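Long-range contacts in biofilm-associated surface protein (Staphylococcus aureus, PDB 7C7U), which is a cell wall-anchored adhesion protein that takes part in biofilm formation, probably acting as a calcium-responsive switch for functional amyloid assembly: residues P54-S59 with Q134-N139; A89-S94 with D123-G128; P524-V529 with I536-T541; L582-S587 with D594-I599. All blocks are in the same frame, centred on the assembly; numbering follows the deposited sequence.

Interaction 1: P54-S59 with Q134-N139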
loop_
_atom_site.group_PDB
_atom_site.type_symbol
_atom_site.label_atom_id
_atom_site.label_comp_id
_atom_site.label_asym_id
_atom_site.label_seq_id
_atom_site.Cartn_x
_atom_site.Cartn_y
_atom_site.Cartn_z
ATOM N N PRO A 54 7.983 25.210 15.804
ATOM C CA PRO A 54 9.399 25.057 15.479
ATOM C C PRO A 54 9.809 23.590 15.440
ATOM O O PRO A 54 9.171 22.718 16.037
ATOM C CB PRO A 54 10.084 25.786 16.633
ATOM C CG PRO A 54 9.200 25.472 17.785
ATOM C CD PRO A 54 7.782 25.470 17.239
ATOM N N PHE A 55 10.903 23.327 14.726
ATOM C CA PHE A 55 11.435 21.976 14.665
ATOM C C PHE A 55 12.909 22.009 14.290
ATOM O O PHE A 55 13.408 22.970 13.696
ATOM C CB PHE A 55 10.656 21.094 13.659
ATOM C CG PHE A 55 10.785 21.524 12.214
ATOM C CD1 PHE A 55 9.889 22.443 11.664
ATOM C CD2 PHE A 55 11.738 20.950 11.384
ATOM C CE1 PHE A 55 9.976 22.808 10.330
ATOM C CE2 PHE A 55 11.842 21.309 10.058
ATOM C CZ PHE A 55 10.955 22.239 9.518
ATOM N N ASP A 56 13.589 20.925 14.634
ATOM C CA ASP A 56 14.851 20.556 14.017
ATOM C C ASP A 56 14.626 19.289 13.214
ATOM O O ASP A 56 13.686 18.537 13.461
ATOM C CB ASP A 56 15.955 20.325 15.059
ATOM C CG ASP A 56 16.245 21.572 15.884
ATOM O OD1 ASP A 56 16.342 22.671 15.304
ATOM O OD2 ASP A 56 16.341 21.453 17.113
ATOM N N LEU A 57 15.491 19.057 12.238
ATOM C CA LEU A 57 15.446 17.834 11.453
ATOM C C LEU A 57 16.841 17.226 11.479
ATOM O O LEU A 57 17.804 17.881 11.071
ATOM C CB LEU A 57 14.979 18.140 10.033
ATOM C CG LEU A 57 14.560 16.981 9.129
ATOM C CD1 LEU A 57 13.497 16.070 9.764
ATOM C CD2 LEU A 57 14.057 17.569 7.827
ATOM N N HIS A 58 16.962 16.002 11.990
ATOM C CA HIS A 58 18.252 15.338 12.117
ATOM C C HIS A 58 18.355 14.184 11.131
ATOM O O HIS A 58 17.368 13.480 10.875
ATOM C CB HIS A 58 18.478 14.791 13.532
ATOM C CG HIS A 58 18.153 15.750 14.634
ATOM N ND1 HIS A 58 19.056 16.677 15.115
ATOM C CD2 HIS A 58 17.036 15.889 15.388
ATOM C CE1 HIS A 58 18.500 17.366 16.096
ATOM N NE2 HIS A 58 17.274 16.904 16.283
ATOM N N SER A 59 19.552 13.958 10.599
ATOM C CA SER A 59 19.732 12.760 9.789
ATOM C C SER A 59 21.200 12.358 9.752
ATOM O O SER A 59 22.095 13.122 10.124
ATOM C CB SER A 59 19.197 12.963 8.367
ATOM O OG SER A 59 19.319 11.763 7.619
ATOM N N GLN A 134 26.642 12.947 10.963
ATOM C CA GLN A 134 25.418 13.428 11.589
ATOM C C GLN A 134 25.209 14.886 11.210
ATOM O O GLN A 134 26.126 15.701 11.337
ATOM C CB GLN A 134 25.480 13.278 13.109
ATOM C CG GLN A 134 24.110 13.320 13.818
ATOM C CD GLN A 134 23.397 14.676 13.765
ATOM O OE1 GLN A 134 22.240 14.770 13.340
ATOM N NE2 GLN A 134 24.084 15.728 14.199
ATOM N N TYR A 135 24.010 15.205 10.729
ATOM C CA TYR A 135 23.659 16.571 10.378
ATOM C C TYR A 135 22.324 16.944 10.999
ATOM O O TYR A 135 21.414 16.116 11.093
ATOM C CB TYR A 135 23.596 16.749 8.861
ATOM C CG TYR A 135 24.949 16.658 8.212
ATOM C CD1 TYR A 135 25.943 17.581 8.505
ATOM C CD2 TYR A 135 25.239 15.644 7.324
ATOM C CE1 TYR A 135 27.192 17.496 7.916
ATOM C CE2 TYR A 135 26.482 15.548 6.733
ATOM C CZ TYR A 135 27.450 16.476 7.026
ATOM O OH TYR A 135 28.685 16.379 6.430
ATOM N N THR A 136 22.217 18.197 11.418
ATOM C CA THR A 136 20.975 18.748 11.933
ATOM C C THR A 136 20.666 19.990 11.123
ATOM O O THR A 136 21.514 20.879 11.010
ATOM C CB THR A 136 21.071 19.106 13.421
ATOM O OG1 THR A 136 21.318 17.922 14.185
ATOM C CG2 THR A 136 19.769 19.745 13.897
ATOM N N ALA A 137 19.480 20.032 10.529
ATOM C CA ALA A 137 18.926 21.268 9.998
ATOM C C ALA A 137 18.183 21.964 11.129
ATOM O O ALA A 137 17.275 21.384 11.734
ATOM C CB ALA A 137 17.998 20.990 8.814
ATOM N N LYS A 138 18.586 23.184 11.447
ATOM C CA LYS A 138 18.040 23.866 12.607
ATOM C C LYS A 138 17.105 24.988 12.190
ATOM O O LYS A 138 16.993 25.343 11.016
ATOM C CB LYS A 138 19.158 24.428 13.500
ATOM C CG LYS A 138 20.191 23.422 13.934
ATOM C CD LYS A 138 21.210 24.079 14.859
ATOM C CE LYS A 138 22.126 23.042 15.490
ATOM N NZ LYS A 138 23.355 23.682 16.028
ATOM N N ASN A 139 16.442 25.548 13.197
ATOM C CA ASN A 139 15.563 26.699 13.037
ATOM C C ASN A 139 14.429 26.410 12.066
ATOM O O ASN A 139 14.022 27.286 11.302
ATOM C CB ASN A 139 16.332 27.944 12.590
ATOM C CG ASN A 139 15.645 29.220 13.008
ATOM O OD1 ASN A 139 15.286 29.390 14.169
ATOM N ND2 ASN A 139 15.436 30.121 12.057
#

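Interaction 2: A89-S94 with D123-G128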
loop_
_atom_site.group_PDB
_atom_site.type_symbol
_atom_site.label_atom_id
_atom_site.label_comp_id
_atom_site.label_asym_id
_atom_site.label_seq_id
_atom_site.Cartn_x
_atom_site.Cartn_y
_atom_site.Cartn_z
ATOM N N ALA A 89 13.596 25.688 6.865
ATOM C CA ALA A 89 14.611 25.329 7.842
ATOM C C ALA A 89 15.970 25.723 7.285
ATOM O O ALA A 89 16.146 25.859 6.072
ATOM C CB ALA A 89 14.576 23.828 8.159
ATOM N N ASN A 90 16.934 25.876 8.188
ATOM C CA ASN A 90 18.318 26.141 7.806
ATOM C C ASN A 90 19.014 24.838 7.458
ATOM O O ASN A 90 18.953 23.888 8.240
ATOM C CB ASN A 90 19.078 26.801 8.950
ATOM C CG ASN A 90 18.584 28.186 9.254
ATOM O OD1 ASN A 90 17.811 28.756 8.490
ATOM N ND2 ASN A 90 19.042 28.747 10.362
ATOM N N PRO A 91 19.713 24.759 6.330
ATOM C CA PRO A 91 20.529 23.571 6.069
ATOM C C PRO A 91 21.600 23.435 7.141
ATOM O O PRO A 91 21.934 24.388 7.848
ATOM C CB PRO A 91 21.138 23.842 4.685
ATOM C CG PRO A 91 20.269 24.912 4.089
ATOM C CD PRO A 91 19.820 25.752 5.251
ATOM N N SER A 92 22.086 22.209 7.304
ATOM C CA SER A 92 23.083 21.938 8.329
ATOM C C SER A 92 24.320 22.779 8.070
ATOM O O SER A 92 24.828 22.810 6.951
ATOM C CB SER A 92 23.449 20.457 8.343
ATOM O OG SER A 92 23.828 20.007 7.050
ATOM N N GLY A 93 24.767 23.497 9.098
ATOM C CA GLY A 93 25.939 24.344 8.984
ATOM C C GLY A 93 25.712 25.668 8.294
ATOM O O GLY A 93 26.685 26.321 7.899
ATOM N N SER A 94 24.458 26.095 8.154
ATOM C CA SER A 94 24.132 27.371 7.534
ATOM C C SER A 94 23.088 28.091 8.369
ATOM O O SER A 94 22.401 27.492 9.201
ATOM C CB SER A 94 23.614 27.196 6.100
ATOM O OG SER A 94 23.074 28.412 5.594
ATOM N N ASP A 123 20.862 22.803 -3.029
ATOM C CA ASP A 123 19.810 23.616 -2.414
ATOM C C ASP A 123 18.930 22.773 -1.485
ATOM O O ASP A 123 17.710 22.950 -1.406
ATOM C CB ASP A 123 18.967 24.323 -3.478
ATOM C CG ASP A 123 18.046 25.367 -2.889
ATOM O OD1 ASP A 123 18.519 26.199 -2.090
ATOM O OD2 ASP A 123 16.840 25.340 -3.218
ATOM N N GLY A 124 19.556 21.855 -0.763
ATOM C CA GLY A 124 18.828 21.020 0.165
ATOM C C GLY A 124 19.160 21.275 1.615
ATOM O O GLY A 124 19.521 22.393 1.996
ATOM N N LEU A 125 19.060 20.239 2.447
ATOM C CA LEU A 125 19.173 20.454 3.880
ATOM C C LEU A 125 20.411 19.842 4.526
ATOM O O LEU A 125 20.841 20.339 5.571
ATOM C CB LEU A 125 17.921 19.923 4.600
ATOM C CG LEU A 125 16.659 20.791 4.496
ATOM C CD1 LEU A 125 15.532 20.229 5.365
ATOM C CD2 LEU A 125 16.945 22.232 4.868
ATOM N N PHE A 126 21.002 18.797 3.955
ATOM C CA PHE A 126 22.034 18.058 4.665
ATOM C C PHE A 126 23.336 18.006 3.872
ATOM O O PHE A 126 23.331 17.839 2.648
ATOM C CB PHE A 126 21.550 16.650 4.998
ATOM C CG PHE A 126 20.360 16.621 5.915
ATOM C CD1 PHE A 126 20.431 17.174 7.184
ATOM C CD2 PHE A 126 19.179 16.044 5.514
ATOM C CE1 PHE A 126 19.340 17.154 8.035
ATOM C CE2 PHE A 126 18.087 16.019 6.365
ATOM C CZ PHE A 126 18.166 16.578 7.623
ATOM N N GLY A 127 24.450 18.142 4.595
ATOM C CA GLY A 127 25.774 18.009 4.032
ATOM C C GLY A 127 26.569 19.291 4.167
ATOM O O GLY A 127 26.214 20.169 4.960
ATOM N N GLY A 128 27.665 19.406 3.409
ATOM C CA GLY A 128 28.426 20.637 3.345
ATOM C C GLY A 128 27.988 21.488 2.165
ATOM O O GLY A 128 27.171 21.083 1.337
#

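Interaction 3: P524-V529 with I536-T541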
loop_
_atom_site.group_PDB
_atom_site.type_symbol
_atom_site.label_atom_id
_atom_site.label_comp_id
_atom_site.label_asym_id
_atom_site.label_seq_id
_atom_site.Cartn_x
_atom_site.Cartn_y
_atom_site.Cartn_z
ATOM N N PRO A 524 -20.690 -15.722 -33.442
ATOM C CA PRO A 524 -19.260 -15.577 -33.141
ATOM C C PRO A 524 -19.060 -14.698 -31.908
ATOM O O PRO A 524 -20.040 -14.336 -31.246
ATOM C CB PRO A 524 -18.700 -14.924 -34.411
ATOM C CG PRO A 524 -19.862 -14.142 -34.956
ATOM C CD PRO A 524 -21.107 -14.905 -34.596
ATOM N N SER A 525 -17.808 -14.362 -31.590
ATOM C CA SER A 525 -17.492 -13.415 -30.519
ATOM C C SER A 525 -16.308 -12.553 -30.941
ATOM O O SER A 525 -15.550 -12.905 -31.848
ATOM C CB SER A 525 -17.185 -14.118 -29.183
ATOM O OG SER A 525 -16.038 -14.952 -29.273
ATOM N N ILE A 526 -16.170 -11.400 -30.280
ATOM C CA ILE A 526 -15.096 -10.446 -30.544
ATOM C C ILE A 526 -14.248 -10.313 -29.287
ATOM O O ILE A 526 -14.786 -10.127 -28.190
ATOM C CB ILE A 526 -15.651 -9.070 -30.965
ATOM C CG1 ILE A 526 -16.641 -9.224 -32.115
ATOM C CG2 ILE A 526 -14.532 -8.128 -31.367
ATOM C CD1 ILE A 526 -17.506 -8.004 -32.341
ATOM N N ASN A 527 -12.929 -10.413 -29.440
ATOM C CA ASN A 527 -12.047 -10.178 -28.306
ATOM C C ASN A 527 -11.971 -8.677 -28.009
ATOM O O ASN A 527 -12.197 -7.852 -28.898
ATOM C CB ASN A 527 -10.647 -10.727 -28.576
ATOM C CG ASN A 527 -10.595 -12.243 -28.563
ATOM O OD1 ASN A 527 -11.567 -12.912 -28.201
ATOM N ND2 ASN A 527 -9.443 -12.792 -28.930
ATOM N N PRO A 528 -11.664 -8.297 -26.767
ATOM C CA PRO A 528 -11.581 -6.866 -26.434
ATOM C C PRO A 528 -10.636 -6.123 -27.373
ATOM O O PRO A 528 -9.638 -6.673 -27.846
ATOM C CB PRO A 528 -11.067 -6.870 -24.992
ATOM C CG PRO A 528 -11.557 -8.169 -24.427
ATOM C CD PRO A 528 -11.493 -9.152 -25.573
ATOM N N VAL A 529 -10.991 -4.876 -27.687
ATOM C CA VAL A 529 -10.250 -4.047 -28.631
ATOM C C VAL A 529 -10.047 -2.673 -28.002
ATOM O O VAL A 529 -11.003 -2.076 -27.501
ATOM C CB VAL A 529 -10.994 -3.915 -29.978
ATOM C CG1 VAL A 529 -10.228 -3.006 -30.927
ATOM C CG2 VAL A 529 -11.243 -5.292 -30.616
ATOM N N ILE A 536 -8.673 -6.757 -35.093
ATOM C CA ILE A 536 -9.831 -7.216 -34.330
ATOM C C ILE A 536 -9.867 -8.738 -34.419
ATOM O O ILE A 536 -10.166 -9.294 -35.484
ATOM C CB ILE A 536 -11.139 -6.604 -34.852
ATOM C CG1 ILE A 536 -11.029 -5.079 -34.932
ATOM C CG2 ILE A 536 -12.312 -7.015 -33.978
ATOM C CD1 ILE A 536 -12.324 -4.395 -35.346
ATOM N N VAL A 537 -9.574 -9.413 -33.308
ATOM C CA VAL A 537 -9.602 -10.872 -33.264
ATOM C C VAL A 537 -11.025 -11.349 -32.990
ATOM O O VAL A 537 -11.687 -10.868 -32.060
ATOM C CB VAL A 537 -8.628 -11.405 -32.203
ATOM C CG1 VAL A 537 -8.553 -12.934 -32.278
ATOM C CG2 VAL A 537 -7.248 -10.775 -32.376
ATOM N N VAL A 538 -11.496 -12.303 -33.799
ATOM C CA VAL A 538 -12.828 -12.883 -33.657
ATOM C C VAL A 538 -12.705 -14.395 -33.500
ATOM O O VAL A 538 -11.749 -15.019 -33.973
ATOM C CB VAL A 538 -13.749 -12.538 -34.852
ATOM C CG1 VAL A 538 -14.052 -11.056 -34.886
ATOM C CG2 VAL A 538 -13.124 -13.011 -36.174
ATOM N N ASN A 539 -13.692 -14.977 -32.818
ATOM C CA ASN A 539 -13.793 -16.413 -32.578
ATOM C C ASN A 539 -15.108 -16.922 -33.151
ATOM O O ASN A 539 -16.138 -16.245 -33.055
ATOM C CB ASN A 539 -13.719 -16.738 -31.080
ATOM C CG ASN A 539 -12.584 -16.010 -30.386
ATOM O OD1 ASN A 539 -11.420 -16.338 -30.585
ATOM N ND2 ASN A 539 -12.920 -14.998 -29.594
ATOM N N GLY A 540 -15.073 -18.110 -33.736
ATOM C CA GLY A 540 -16.268 -18.668 -34.353
ATOM C C GLY A 540 -15.955 -20.019 -34.946
ATOM O O GLY A 540 -14.802 -20.468 -34.975
ATOM N N THR A 541 -17.005 -20.678 -35.417
ATOM C CA THR A 541 -16.811 -22.032 -35.907
ATOM C C THR A 541 -15.931 -22.044 -37.160
ATOM O O THR A 541 -15.940 -21.120 -37.983
ATOM C CB THR A 541 -18.155 -22.715 -36.165
ATOM O OG1 THR A 541 -17.920 -24.093 -36.471
ATOM C CG2 THR A 541 -18.879 -22.068 -37.312
HETATM O O HOH W 1 -9.355 -15.654 -29.088
#

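Interaction 4: L582-S587 with D594-I599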
loop_
_atom_site.group_PDB
_atom_site.type_symbol
_atom_site.label_atom_id
_atom_site.label_comp_id
_atom_site.label_asym_id
_atom_site.label_seq_id
_atom_site.Cartn_x
_atom_site.Cartn_y
_atom_site.Cartn_z
ATOM N N LEU A 582 -18.894 -2.626 -31.193
ATOM C CA LEU A 582 -18.671 -3.632 -32.219
ATOM C C LEU A 582 -19.619 -4.808 -32.030
ATOM O O LEU A 582 -19.842 -5.262 -30.903
ATOM C CB LEU A 582 -17.226 -4.128 -32.178
ATOM C CG LEU A 582 -16.155 -3.071 -32.430
ATOM C CD1 LEU A 582 -14.762 -3.677 -32.324
ATOM C CD2 LEU A 582 -16.374 -2.452 -33.793
ATOM N N THR A 583 -20.185 -5.292 -33.133
ATOM C CA THR A 583 -20.918 -6.549 -33.149
ATOM C C THR A 583 -20.441 -7.371 -34.339
ATOM O O THR A 583 -19.709 -6.882 -35.205
ATOM C CB THR A 583 -22.439 -6.346 -33.231
ATOM O OG1 THR A 583 -22.772 -5.622 -34.423
ATOM C CG2 THR A 583 -22.951 -5.579 -32.008
ATOM N N SER A 584 -20.861 -8.633 -34.382
ATOM C CA SER A 584 -20.472 -9.486 -35.491
ATOM C C SER A 584 -21.542 -10.541 -35.729
ATOM O O SER A 584 -22.317 -10.888 -34.833
ATOM C CB SER A 584 -19.115 -10.155 -35.234
ATOM O OG SER A 584 -19.122 -10.866 -34.005
ATOM N N THR A 585 -21.577 -11.040 -36.960
ATOM C CA THR A 585 -22.356 -12.222 -37.300
ATOM C C THR A 585 -21.488 -13.118 -38.168
ATOM O O THR A 585 -20.558 -12.656 -38.837
ATOM C CB THR A 585 -23.670 -11.885 -38.042
ATOM O OG1 THR A 585 -23.377 -11.104 -39.205
ATOM C CG2 THR A 585 -24.632 -11.098 -37.142
ATOM N N ALA A 586 -21.809 -14.409 -38.167
ATOM C CA ALA A 586 -21.099 -15.389 -38.972
ATOM C C ALA A 586 -22.058 -15.996 -39.984
ATOM O O ALA A 586 -23.271 -16.050 -39.756
ATOM C CB ALA A 586 -20.493 -16.505 -38.109
ATOM N N SER A 587 -21.508 -16.452 -41.106
ATOM C CA SER A 587 -22.305 -17.145 -42.106
ATOM C C SER A 587 -21.529 -18.349 -42.620
ATOM O O SER A 587 -20.296 -18.333 -42.687
ATOM C CB SER A 587 -22.698 -16.226 -43.273
ATOM O OG SER A 587 -21.545 -15.750 -43.939
ATOM N N ASP A 594 -26.931 -15.557 -35.259
ATOM C CA ASP A 594 -27.325 -14.412 -34.453
ATOM C C ASP A 594 -26.147 -13.447 -34.261
ATOM O O ASP A 594 -24.984 -13.765 -34.530
ATOM C CB ASP A 594 -27.847 -14.870 -33.095
ATOM C CG ASP A 594 -29.207 -15.527 -33.188
ATOM O OD1 ASP A 594 -29.946 -15.218 -34.147
ATOM O OD2 ASP A 594 -29.534 -16.346 -32.303
ATOM N N VAL A 595 -26.473 -12.244 -33.786
ATOM C CA VAL A 595 -25.450 -11.239 -33.536
ATOM C C VAL A 595 -24.655 -11.612 -32.291
ATOM O O VAL A 595 -25.203 -12.133 -31.309
ATOM C CB VAL A 595 -26.092 -9.843 -33.404
ATOM C CG1 VAL A 595 -26.899 -9.725 -32.115
ATOM C CG2 VAL A 595 -25.032 -8.753 -33.485
ATOM N N SER A 596 -23.353 -11.358 -32.328
ATOM C CA SER A 596 -22.525 -11.571 -31.151
ATOM C C SER A 596 -22.857 -10.547 -30.066
ATOM O O SER A 596 -23.500 -9.521 -30.311
ATOM C CB SER A 596 -21.044 -11.479 -31.515
ATOM O OG SER A 596 -20.686 -10.154 -31.871
ATOM N N ASP A 597 -22.414 -10.847 -28.850
ATOM C CA ASP A 597 -22.398 -9.839 -27.801
ATOM C C ASP A 597 -21.590 -8.632 -28.267
ATOM O O ASP A 597 -20.562 -8.771 -28.943
ATOM C CB ASP A 597 -21.800 -10.417 -26.519
ATOM C CG ASP A 597 -22.670 -11.498 -25.906
ATOM O OD1 ASP A 597 -23.911 -11.398 -26.017
ATOM O OD2 ASP A 597 -22.115 -12.443 -25.305
ATOM N N GLN A 598 -22.066 -7.442 -27.919
ATOM C CA GLN A 598 -21.370 -6.232 -28.329
ATOM C C GLN A 598 -20.067 -6.068 -27.548
ATOM O O GLN A 598 -19.927 -6.538 -26.416
ATOM C CB GLN A 598 -22.260 -5.006 -28.133
ATOM C CG GLN A 598 -22.395 -4.538 -26.684
ATOM C CD GLN A 598 -23.041 -3.162 -26.576
ATOM O OE1 GLN A 598 -24.074 -2.898 -27.200
ATOM N NE2 GLN A 598 -22.426 -2.277 -25.793
ATOM N N ILE A 599 -19.100 -5.410 -28.185
ATOM C CA ILE A 599 -17.801 -5.115 -27.597
ATOM C C ILE A 599 -17.522 -3.632 -27.803
ATOM O O ILE A 599 -17.647 -3.125 -28.925
ATOM C CB ILE A 599 -16.679 -5.969 -28.219
ATOM C CG1 ILE A 599 -16.864 -7.438 -27.852
ATOM C CG2 ILE A 599 -15.316 -5.494 -27.758
ATOM C CD1 ILE A 599 -16.804 -7.695 -26.355
#

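Interaction 1: P54-S59 with Q134-N139
The polar side-chain contact joins His58 and Thr136, which lie side by side and point the same way. With CG beside the backbone N (chi1 -47°), the imidazole brings its ND1 edge to the threonine hydroxyl: ND1 and Thr136 OG1 are 2.7 Å apart, the oxygen lies in the ring plane, and either group could be the donor. Thr136 CG2 lies off the ring plane, 3.5 Å from His58 CE1. Histidine suits this place because its second nitrogen, NE2, hydrogen-bonds Asp38 of the strand beyond, so one ring bridges three strands; the carboxylate may also polarise it. A looser polar contact lies farther along, where Asp56 OD1 rests 3.4 Å from Lys138 CA, while the lysine chain runs outward, extended beyond CG.

The backbone bonds are those of an antiparallel sheet, in which strand 52-61 lies between strands 36-39 and 133-144. Leu57 and Ala137 form one hydrogen-bonded pair, with Leu57 N to Ala137 O at 3.0 Å and Ala137 N to Leu57 O at 2.8 Å. Ser59 and Tyr135 form the next, and His58 and Thr136 are the non-hydrogen-bonded pair between them.

Apolar packing is light. On the face opposite His58, Leu57 CB and Ala137 CB stand 4.3 Å apart, a place that suits a small alanine; beyond CB the leucine leads away from Ala137 and packs on Met35.

Interaction 2: A89-S94 with D123-G128
A type II beta turn, Pro91 to Ser94, follows strand 84-90 and is pinned through Pro91 and Ser92 to a corner of the chain at Leu125, in the connection between strands 113-117 and 133-144. The turn keeps its shape through the bond from Ser94 N to Pro91 O, and Gly93 fits its third position because glycine readily takes the positive phi needed there. Proline suits the first position, where its ring packs on the corner: Pro91 CG sits 3.4 Å from Gly124 O, and Pro91 CA makes a CA-H...O contact of 3.3 Å with Leu125 O.

That carbonyl oxygen is the chief anchor. Ser92 N donates to Leu125 O at 2.8 Å in a nearly straight bond (167°), from a position tilted 20° out of the carbonyl plane. One methyl branch of Leu125 does the apolar work: CD2 reaches toward Ala89 and Pro91, 4.4 Å from Ala89 CB and 4.3 Å from Pro91 CG. The leucine also reaches Leu57 and Phe100, and so ties the turn to the sheet, while its CB rests over one face of the Phe126 ring, which extends away from the turn among Met35, Leu57 and Tyr135.

A second grip comes from the serine hydroxyl. OG lies between its own backbone N and carbonyl carbon (chi1 53°), which turns it toward the glycine after Phe126; Gly127, without a side chain, adopts backbone angles awkward for other residues, and its N donates to Ser92 OG at 3.1 Å.

Interaction 3: P524-V529 with I536-T541
Asn539 ND2 is gripped by two oxygens of segment 524-529, Asn527 OD1 at 2.8 Å and Ser525 OG at 3.1 Å. Both acceptors lie close to the plane of the Asn539 amide, so each of its two hydrogens is used and the group is fixed in rotation. The two asparagine side chains cross at about a right angle with their amide planes 46° apart, and ND2 therefore approaches Asn527 OD1 from above its carbonyl plane. A water completes the ring of bonds: it donates to Asn539 OD1 and accepts from Asn527 ND2 at 2.9 Å. Asparagine suits both places, since each amide offers a donor and an acceptor.

The strands form a beta hairpin at the edge of a three-stranded sheet, one layer of what resembles an immunoglobulin-like sandwich. Ser525 and Asn539 are a hydrogen-bonded antiparallel pair, joined by Ser525 N to Asn539 O and by Asn539 N to Ser525 O, both 2.9 Å. Asn527 N continues the pairing to Val537 O, after which the chain drifts off and Val529 bonds instead with Thr602.

On the other face, toward the second layer, branched aliphatic residues pack together. Ile526 and Ile536 lie side by side, CG2 against CG2 at 3.6 Å. Val529 crosses Ile536 at about a right angle, its CG2 3.9 Å from Ile536 CG2, while Ile526 also reaches Leu582.

Interaction 4: L582-S587 with D594-I599
The peptide carbonyl of Leu582 receives Ile599 N in its own plane, at 2.8 Å, with Gln598 CA also 3.1 Å from Leu582 O as a CA-H...O contact. In return Leu582 N donates to Ile599 O, where the donor is tilted 19° from the carbonyl plane. Farther along, the Ser584 carbonyl faces Ser596 N almost head-on, the bond to Ser584 O measuring 2.8 Å.

These bonds belong to the beta hairpin of strands 581-588 and 591-600, the latter at the outer edge of a four-stranded antiparallel sheet. The pairing slips on the way: Thr583 stands by Gln598 but Ser584 by Ser596, so Asp597 has no counterpart and points away, consistent with the break in that strand.

Hydroxyls meet where the slip begins. Ser584 OG and Ser596 OG are 2.7 Å apart, each set between its own backbone N and carbonyl carbon (chi1 55° and 68°), and either could donate. Small serines suit this buried place, with Ile526 of the facing sheet packed against both. On the other side of the hairpin threonine and valine brush past each other: Val595 CG2 lies 3.5 Å from Thr583 CB, and Thr583 CG2 touches Gln598 CB at 4.0 Å. Thr585 adds its methyl, 3.7 Å from Val595 CA.

With few backbone bonds across the irregular edge, the serine pair supplies a polar link between the strands on the buried face, while the more exposed side is held by van der Waals contact of threonine, valine and the CB of Gln598.

How the interactions relate
The four contacts form two pairs at opposite ends of the elongated chain. Interactions 1 and 2 have centres about 9 Å apart and share a sheet in which strand 133-144 lies beside strand 84-90: Lys138 O and Asn90 N, 2.9 Å apart, probably hydrogen-bond, and Phe126 CE1 packs 3.5 Å from Leu57 O. Interactions 3 and 4, also about 9 Å apart between centres, belong to facing sheets of one domain, with Ile526 CG1 3.5 Å from Ser584 OG. Between the pairs the centres are 62 to 67 Å apart and nothing touches. None of the residues in these contacts is a calcium ligand; the metal sites involve other parts of the chain.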